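Local structure of cellulose binding domain-containing protein (Clostridium clariflavum, 4B96) at residues A[20-24]-A[55-59]; A[36-42]-A[87-93]; A[58-62]-A[100-104]. The protein probably binds cellulose through this family 3b carbohydrate-binding module, the C-terminal part of a longer membrane protein of a biomass-sensing system. All coordinates share one frame; numbering follows the deposited sequence.

Contact 1. Residues A[20-24]-A[55-59]; sequences AIRWD and FAVYF
Trp23 and Phe55 meet inside the beta-sandwich of this family 3 module, where strands 20-29 and 53-60 flank strand 100-109 in one sheet and touch through side chains rather than by pairing. Their rings are nearly parallel, with planes at 10°, yet slid so far that they barely overlap: the centroids of the Trp23 six-membered ring and the Phe55 ring lie 5.3 Å apart. The closest approach is between Trp23 CZ2 and Phe55 CE1, 3.3 Å apart. Val57 CG2 comes up to the indole edge, 4.3 Å from Trp23 CZ2. Trp23 CG sits between its backbone N and carbonyl carbon (chi1 44°), which turns the indole toward strand 53-60, and the wide ring system suits this place because it reaches across from the far side of strand 100-109. Leu86 of the facing sheet touches both rings, and Tyr44 packs on Trp23.

Nearer the surface, Arg22 meets Tyr58 at a right angle. The tyrosine brings its ring edge over one guanidinium face, and Arg22 NE is 3.8 Å from Tyr58 CE2. Bends at chi2 and chi3 fold the arginine back to Asp24, whose carboxylate holds the guanidinium in a salt bridge, with Arg22 NH2 2.9 Å from Asp24 OD2. Asp24 OD1 is itself steadied by Gly105 N, and it takes a hydrogen bond from Arg22 NE at 3.2 Å, 26° out of the carboxylate plane.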
# COMPACT_ATOMS: atom_id res chain seq x y z
N ALA A 20 -12.04 -13.91 -19.77
CA ALA A 20 -11.27 -14.32 -18.62
C ALA A 20 -10.61 -13.09 -18.00
O ALA A 20 -10.17 -12.17 -18.70
CB ALA A 20 -10.21 -15.38 -19.02
N ILE A 21 -10.55 -13.08 -16.67
CA ILE A 21 -9.76 -12.10 -15.99
C ILE A 21 -8.49 -12.82 -15.50
O ILE A 21 -8.60 -13.90 -14.90
CB ILE A 21 -10.54 -11.51 -14.79
CG1 ILE A 21 -11.60 -10.52 -15.33
CG2 ILE A 21 -9.55 -10.76 -13.81
CD1 ILE A 21 -12.57 -10.01 -14.20
N ARG A 22 -7.30 -12.29 -15.80
CA ARG A 22 -6.07 -12.96 -15.33
C ARG A 22 -5.55 -12.29 -14.08
O ARG A 22 -5.24 -11.08 -14.10
CB ARG A 22 -5.01 -12.98 -16.43
CG ARG A 22 -5.51 -13.80 -17.62
CD ARG A 22 -5.45 -15.34 -17.27
NE ARG A 22 -4.10 -15.82 -16.97
CZ ARG A 22 -3.23 -16.19 -17.89
NH1 ARG A 22 -3.58 -16.16 -19.17
NH2 ARG A 22 -2.00 -16.57 -17.54
N TRP A 23 -5.52 -13.03 -12.99
CA TRP A 23 -5.05 -12.43 -11.73
C TRP A 23 -3.56 -12.70 -11.46
O TRP A 23 -3.07 -12.43 -10.35
CB TRP A 23 -5.92 -12.93 -10.60
CG TRP A 23 -6.21 -14.46 -10.65
CD1 TRP A 23 -7.35 -15.10 -11.16
CD2 TRP A 23 -5.34 -15.50 -10.19
NE1 TRP A 23 -7.23 -16.47 -10.99
CE2 TRP A 23 -5.99 -16.74 -10.43
CE3 TRP A 23 -4.06 -15.50 -9.60
CZ2 TRP A 23 -5.40 -17.96 -10.09
CZ3 TRP A 23 -3.48 -16.70 -9.25
CH2 TRP A 23 -4.15 -17.94 -9.50
N ASP A 24 -2.83 -13.23 -12.45
CA ASP A 24 -1.44 -13.71 -12.23
C ASP A 24 -0.57 -12.78 -11.38
O ASP A 24 -0.44 -11.55 -11.68
CB ASP A 24 -0.67 -13.77 -13.53
CG ASP A 24 -1.31 -14.74 -14.54
OD1 ASP A 24 -2.48 -15.16 -14.34
OD2 ASP A 24 -0.60 -15.04 -15.53
N PHE A 55 -12.71 -20.68 -11.09
CA PHE A 55 -11.35 -20.26 -10.74
C PHE A 55 -10.42 -21.33 -11.32
O PHE A 55 -10.69 -22.53 -11.17
CB PHE A 55 -11.26 -20.28 -9.21
CG PHE A 55 -9.87 -20.08 -8.68
CD1 PHE A 55 -9.31 -18.83 -8.71
CD2 PHE A 55 -9.18 -21.14 -8.08
CE1 PHE A 55 -8.03 -18.61 -8.20
CE2 PHE A 55 -7.91 -20.95 -7.53
CZ PHE A 55 -7.34 -19.64 -7.59
N ALA A 56 -9.39 -20.93 -12.04
CA ALA A 56 -8.47 -21.92 -12.65
C ALA A 56 -7.05 -21.48 -12.31
O ALA A 56 -6.79 -20.29 -12.33
CB ALA A 56 -8.67 -21.98 -14.14
N VAL A 57 -6.19 -22.43 -11.93
CA VAL A 57 -4.80 -22.15 -11.62
C VAL A 57 -3.97 -22.75 -12.74
O VAL A 57 -4.07 -23.96 -13.02
CB VAL A 57 -4.37 -22.76 -10.25
CG1 VAL A 57 -2.90 -22.47 -9.98
CG2 VAL A 57 -5.25 -22.16 -9.13
N TYR A 58 -3.20 -21.92 -13.44
CA TYR A 58 -2.42 -22.45 -14.57
C TYR A 58 -0.96 -22.79 -14.18
O TYR A 58 -0.30 -23.53 -14.88
CB TYR A 58 -2.36 -21.40 -15.69
CG TYR A 58 -3.71 -21.08 -16.26
CD1 TYR A 58 -4.68 -22.07 -16.38
CD2 TYR A 58 -4.00 -19.77 -16.73
CE1 TYR A 58 -5.95 -21.78 -16.94
CE2 TYR A 58 -5.22 -19.47 -17.31
CZ TYR A 58 -6.20 -20.46 -17.40
OH TYR A 58 -7.43 -20.16 -17.92
N PHE A 59 -0.44 -22.14 -13.14
CA PHE A 59 0.97 -22.34 -12.80
C PHE A 59 1.14 -21.95 -11.35
O PHE A 59 0.67 -20.89 -10.93
CB PHE A 59 1.89 -21.47 -13.70
CG PHE A 59 3.35 -21.75 -13.48
CD1 PHE A 59 3.92 -22.92 -13.97
CD2 PHE A 59 4.14 -20.88 -12.76
CE1 PHE A 59 5.27 -23.22 -13.75
CE2 PHE A 59 5.51 -21.17 -12.53
CZ PHE A 59 6.07 -22.34 -13.03

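Contact 2. Residues A[36-42]-A[87-93]; sequences DLRNVKV and EVTFEKG
Val42 and Val88 form an antiparallel hydrogen-bonded pair, Val42 N to Val88 O at 3.0 Å and Val88 N to Val42 O at 2.8 Å, where strands 40-47 and 83-90 run side by side in one sheet of the beta-sandwich. Beyond this pair the chains separate around a short 3-10 turn at Leu37 and Arg38, and a water mediates: it accepts from Phe90 N and lies within hydrogen-bonding distance of Leu37 O and Val40 O. The backbones join again where Leu37 N donates to Gly93 O at 3.0 Å.

Phe90 and Leu37 carry the apolar core of the contact. Leu37 CD1 stands over the middle of the Phe90 ring in a CH-pi contact, 4.2 Å from the centroid and 11° off the normal, while Val40 O lies in the ring plane at its edge. Branched aliphatic and aromatic groups suit this inner face, since Phe25 and Tyr60 of the opposite sheet close on Phe90. Gly93 has a positive phi of 141°; at its backbone angles a side chain would press on the carbonyl oxygen of Lys92, so glycine suits the place, and Leu37 CD1 leans close beside it.

On the other face the long, extended Lys41 crosses Glu87, its CD 3.5 Å from Glu87 OE1, with Thr89 CG2 alongside. Lys41 NZ stops 4.1 Å from Glu87 OE2; a water bridges the two, while the lysine forms a salt bridge with Asp142 and the glutamate one with Arg43. At the far end Asp36 closes an Asx turn by accepting from Arg38 N. The same OD1 offers its syn lone pair to Arg38 NE, which lies 3.1 Å from Asp36 OD1 in a nearly straight bond (174°).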
# COMPACT_ATOMS: atom_id res chain seq x y z
N ASP A 36 5.56 -18.49 5.14
CA ASP A 36 4.59 -19.59 5.13
C ASP A 36 3.31 -19.17 4.40
O ASP A 36 2.51 -18.39 4.96
CB ASP A 36 4.27 -19.97 6.56
CG ASP A 36 3.41 -21.22 6.66
OD1 ASP A 36 2.95 -21.74 5.60
OD2 ASP A 36 3.19 -21.68 7.80
N LEU A 37 3.11 -19.65 3.17
CA LEU A 37 1.94 -19.24 2.39
C LEU A 37 0.60 -19.74 2.99
O LEU A 37 -0.47 -19.31 2.58
CB LEU A 37 2.08 -19.71 0.94
CG LEU A 37 3.14 -18.93 0.16
CD1 LEU A 37 3.18 -19.43 -1.25
CD2 LEU A 37 2.78 -17.47 0.17
N ARG A 38 0.68 -20.65 3.94
CA ARG A 38 -0.57 -21.05 4.62
C ARG A 38 -1.21 -19.88 5.38
O ARG A 38 -2.38 -19.92 5.72
CB ARG A 38 -0.34 -22.22 5.56
CG ARG A 38 -0.04 -23.52 4.81
CD ARG A 38 0.28 -24.64 5.80
NE ARG A 38 1.38 -24.20 6.66
CZ ARG A 38 1.74 -24.81 7.79
NH1 ARG A 38 1.07 -25.88 8.22
NH2 ARG A 38 2.76 -24.33 8.50
N ASN A 39 -0.44 -18.83 5.63
CA ASN A 39 -0.97 -17.67 6.33
C ASN A 39 -1.20 -16.47 5.42
O ASN A 39 -1.43 -15.37 5.92
CB ASN A 39 -0.03 -17.27 7.44
CG ASN A 39 0.10 -18.33 8.49
OD1 ASN A 39 -0.84 -19.05 8.80
ND2 ASN A 39 1.30 -18.44 9.04
N VAL A 40 -1.14 -16.69 4.10
CA VAL A 40 -1.16 -15.60 3.16
C VAL A 40 -2.40 -15.60 2.31
O VAL A 40 -2.79 -16.62 1.78
CB VAL A 40 0.09 -15.67 2.24
CG1 VAL A 40 -0.01 -14.71 1.06
CG2 VAL A 40 1.35 -15.39 3.08
N LYS A 41 -3.05 -14.44 2.19
CA LYS A 41 -4.17 -14.27 1.26
C LYS A 41 -3.81 -13.18 0.25
O LYS A 41 -3.19 -12.14 0.61
CB LYS A 41 -5.38 -13.75 2.06
CG LYS A 41 -5.97 -14.76 2.97
CD LYS A 41 -7.00 -14.17 3.92
CE LYS A 41 -7.37 -15.26 4.98
NZ LYS A 41 -8.60 -14.92 5.79
N VAL A 42 -4.25 -13.35 -0.99
CA VAL A 42 -4.02 -12.33 -2.00
C VAL A 42 -5.37 -11.99 -2.61
O VAL A 42 -6.17 -12.91 -2.88
CB VAL A 42 -3.06 -12.87 -3.09
CG1 VAL A 42 -2.75 -11.81 -4.19
CG2 VAL A 42 -1.74 -13.33 -2.46
N GLU A 87 -10.29 -13.97 -3.61
CA GLU A 87 -9.23 -14.23 -2.67
C GLU A 87 -8.52 -15.56 -2.95
O GLU A 87 -9.15 -16.66 -2.92
CB GLU A 87 -9.83 -14.28 -1.28
CG GLU A 87 -8.71 -14.42 -0.23
CD GLU A 87 -9.26 -14.11 1.14
OE1 GLU A 87 -9.26 -12.90 1.56
OE2 GLU A 87 -9.70 -15.10 1.80
N VAL A 88 -7.23 -15.47 -3.18
CA VAL A 88 -6.38 -16.64 -3.42
C VAL A 88 -5.67 -17.02 -2.11
O VAL A 88 -5.07 -16.17 -1.46
CB VAL A 88 -5.33 -16.35 -4.50
CG1 VAL A 88 -4.41 -17.59 -4.72
CG2 VAL A 88 -6.05 -16.00 -5.87
N THR A 89 -5.74 -18.30 -1.73
CA THR A 89 -5.10 -18.80 -0.54
C THR A 89 -4.35 -20.08 -0.94
O THR A 89 -4.49 -20.55 -2.08
CB THR A 89 -6.13 -19.13 0.56
OG1 THR A 89 -7.15 -19.99 0.01
CG2 THR A 89 -6.80 -17.84 1.13
N PHE A 90 -3.54 -20.60 -0.01
CA PHE A 90 -2.63 -21.72 -0.28
C PHE A 90 -2.75 -22.73 0.78
O PHE A 90 -2.68 -22.36 1.96
CB PHE A 90 -1.19 -21.19 -0.28
CG PHE A 90 -0.99 -20.13 -1.28
CD1 PHE A 90 -1.27 -18.78 -0.95
CD2 PHE A 90 -0.61 -20.46 -2.57
CE1 PHE A 90 -1.13 -17.75 -1.90
CE2 PHE A 90 -0.48 -19.43 -3.55
CZ PHE A 90 -0.71 -18.07 -3.19
N GLU A 91 -2.84 -24.00 0.40
CA GLU A 91 -2.86 -25.08 1.38
C GLU A 91 -1.47 -25.46 1.76
O GLU A 91 -1.25 -26.12 2.76
CB GLU A 91 -3.53 -26.33 0.79
CG GLU A 91 -4.96 -26.11 0.33
CD GLU A 91 -5.97 -26.25 1.45
OE1 GLU A 91 -5.58 -26.05 2.63
OE2 GLU A 91 -7.15 -26.57 1.15
N LYS A 92 -0.51 -25.10 0.91
CA LYS A 92 0.88 -25.50 1.11
C LYS A 92 1.79 -24.56 0.32
O LYS A 92 1.38 -24.04 -0.73
CB LYS A 92 1.11 -26.94 0.61
CG LYS A 92 2.44 -27.48 1.04
CD LYS A 92 3.10 -28.38 -0.02
CE LYS A 92 3.59 -27.55 -1.22
NZ LYS A 92 4.69 -28.22 -1.93
N GLY A 93 3.02 -24.36 0.79
CA GLY A 93 3.93 -23.48 0.06
C GLY A 93 4.76 -22.65 1.01
O GLY A 93 4.25 -22.12 2.01
O HOH W 1 -3.29 -19.16 2.52
O HOH W 2 -4.26 -22.42 4.31
O HOH W 3 -10.90 -14.34 4.16

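Contact 3. Residues A[58-62]-A[100-104]; sequences YFYSL and AAWVF
Tyr60 and Val103, a non-hydrogen-bonded pair, lie side by side on the buried face, Tyr60 CD1 4.0 Å from Val103 CG2. Past the end of the strand, Leu62 sets CD1 3.6 Å from Ala101 CB; the small alanine lets the leucine come close to the strand, and Leu37 covers both. Tyr60 suits the interior because its hydroxyl finds a partner in Lys92 O. Here strand 53-60, at the edge of its sheet within the chain, pairs antiparallel with strand 100-109 of the beta-sandwich, and a classic beta bulge interrupts the pairing: Tyr58 N and Phe59 N both donate to Phe104 O, from the same face of its carbonyl plane, at 2.7 and 3.3 Å.

The opposite face is the solvent side: Phe59 and Trp102 are exposed. Phe59 and Phe104 meet obliquely, planes at 44° and centroids 5.5 Å apart, while Phe59 meets Trp102 CB with its ring edge. Beyond them Ser61 stands in for a backbone acceptor. A chi1 of 62° swings OG toward strand 100-109, where Ser61 OG receives Trp102 N at 2.8 Å in an almost straight bond (178°), and a water links Ser61 OG to Ala100 O.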
# COMPACT_ATOMS: atom_id res chain seq x y z
N TYR A 58 -3.20 -21.92 -13.44
CA TYR A 58 -2.42 -22.45 -14.57
C TYR A 58 -0.96 -22.79 -14.18
O TYR A 58 -0.30 -23.53 -14.88
CB TYR A 58 -2.36 -21.40 -15.69
CG TYR A 58 -3.71 -21.08 -16.26
CD1 TYR A 58 -4.68 -22.07 -16.38
CD2 TYR A 58 -4.00 -19.77 -16.73
CE1 TYR A 58 -5.95 -21.78 -16.94
CE2 TYR A 58 -5.22 -19.47 -17.31
CZ TYR A 58 -6.20 -20.46 -17.40
OH TYR A 58 -7.43 -20.16 -17.92
N PHE A 59 -0.44 -22.14 -13.14
CA PHE A 59 0.97 -22.34 -12.80
C PHE A 59 1.14 -21.95 -11.35
O PHE A 59 0.67 -20.89 -10.93
CB PHE A 59 1.89 -21.47 -13.70
CG PHE A 59 3.35 -21.75 -13.48
CD1 PHE A 59 3.92 -22.92 -13.97
CD2 PHE A 59 4.14 -20.88 -12.76
CE1 PHE A 59 5.27 -23.22 -13.75
CE2 PHE A 59 5.51 -21.17 -12.53
CZ PHE A 59 6.07 -22.34 -13.03
N TYR A 60 1.83 -22.81 -10.59
CA TYR A 60 2.16 -22.47 -9.19
C TYR A 60 3.61 -22.97 -8.98
O TYR A 60 3.85 -24.16 -8.99
CB TYR A 60 1.20 -23.19 -8.20
CG TYR A 60 1.51 -22.99 -6.73
CD1 TYR A 60 2.08 -21.78 -6.27
CD2 TYR A 60 1.27 -24.02 -5.79
CE1 TYR A 60 2.34 -21.55 -4.94
CE2 TYR A 60 1.54 -23.81 -4.43
CZ TYR A 60 2.09 -22.58 -4.01
OH TYR A 60 2.36 -22.36 -2.68
N SER A 61 4.56 -22.07 -8.82
CA SER A 61 5.94 -22.52 -8.80
C SER A 61 6.32 -23.33 -7.55
O SER A 61 7.37 -23.93 -7.51
CB SER A 61 6.89 -21.33 -8.98
OG SER A 61 6.72 -20.41 -7.89
N LEU A 62 5.46 -23.36 -6.52
CA LEU A 62 5.84 -24.02 -5.28
C LEU A 62 4.98 -25.22 -4.92
O LEU A 62 5.07 -25.77 -3.83
CB LEU A 62 5.78 -22.99 -4.14
CG LEU A 62 6.72 -21.80 -4.34
CD1 LEU A 62 6.41 -20.82 -3.25
CD2 LEU A 62 8.18 -22.20 -4.29
N ALA A 100 10.80 -16.17 -4.95
CA ALA A 100 9.46 -15.64 -5.23
C ALA A 100 8.51 -16.80 -5.50
O ALA A 100 8.97 -17.86 -5.92
CB ALA A 100 9.50 -14.71 -6.42
N ALA A 101 7.21 -16.62 -5.23
CA ALA A 101 6.21 -17.63 -5.59
C ALA A 101 5.54 -17.07 -6.85
O ALA A 101 5.05 -15.92 -6.84
CB ALA A 101 5.14 -17.73 -4.48
N TRP A 102 5.50 -17.87 -7.93
CA TRP A 102 4.77 -17.43 -9.14
C TRP A 102 3.44 -18.14 -9.15
O TRP A 102 3.40 -19.36 -9.02
CB TRP A 102 5.56 -17.80 -10.44
CG TRP A 102 6.93 -17.09 -10.55
CD1 TRP A 102 7.99 -17.27 -9.73
CD2 TRP A 102 7.33 -16.08 -11.50
NE1 TRP A 102 9.03 -16.47 -10.11
CE2 TRP A 102 8.66 -15.73 -11.20
CE3 TRP A 102 6.70 -15.45 -12.60
CZ2 TRP A 102 9.40 -14.74 -11.95
CZ3 TRP A 102 7.45 -14.47 -13.36
CH2 TRP A 102 8.77 -14.13 -13.01
N VAL A 103 2.35 -17.39 -9.31
CA VAL A 103 1.04 -17.99 -9.28
C VAL A 103 0.17 -17.43 -10.40
O VAL A 103 -0.17 -16.24 -10.36
CB VAL A 103 0.32 -17.76 -7.91
CG1 VAL A 103 -0.80 -18.80 -7.75
CG2 VAL A 103 1.31 -17.86 -6.72
N PHE A 104 -0.09 -18.23 -11.45
CA PHE A 104 -0.84 -17.72 -12.61
C PHE A 104 -2.20 -18.41 -12.69
O PHE A 104 -2.32 -19.59 -12.41
CB PHE A 104 -0.18 -18.04 -13.96
CG PHE A 104 1.23 -17.54 -14.09
CD1 PHE A 104 1.79 -16.75 -13.11
CD2 PHE A 104 1.98 -17.88 -15.18
CE1 PHE A 104 3.12 -16.30 -13.24
CE2 PHE A 104 3.30 -17.43 -15.29
CZ PHE A 104 3.86 -16.67 -14.31
O HOH W 4 9.20 -20.27 -7.02

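How the contacts relate
Starting from the N terminus, contact 1 opens at 20-24 and closes a loop at 55-59. Contact 2 opens within that loop, at 36-42, and closes beyond it at 87-93, so the two cross. Contact 3 starts on residues 58 and 59, which it shares with contact 1, and ends at 100-104, crossing contact 2 in turn. Contacts 1 and 3 belong to the sheet of strands 20-29, 100-109 and 53-60; contact 2 belongs to the facing sheet. The layers meet where Val88 CG2 packs on Phe55 CE1 at 4.0 Å, and Lys92 NZ probably donates a hydrogen bond to Leu62 O at 3.1 Å.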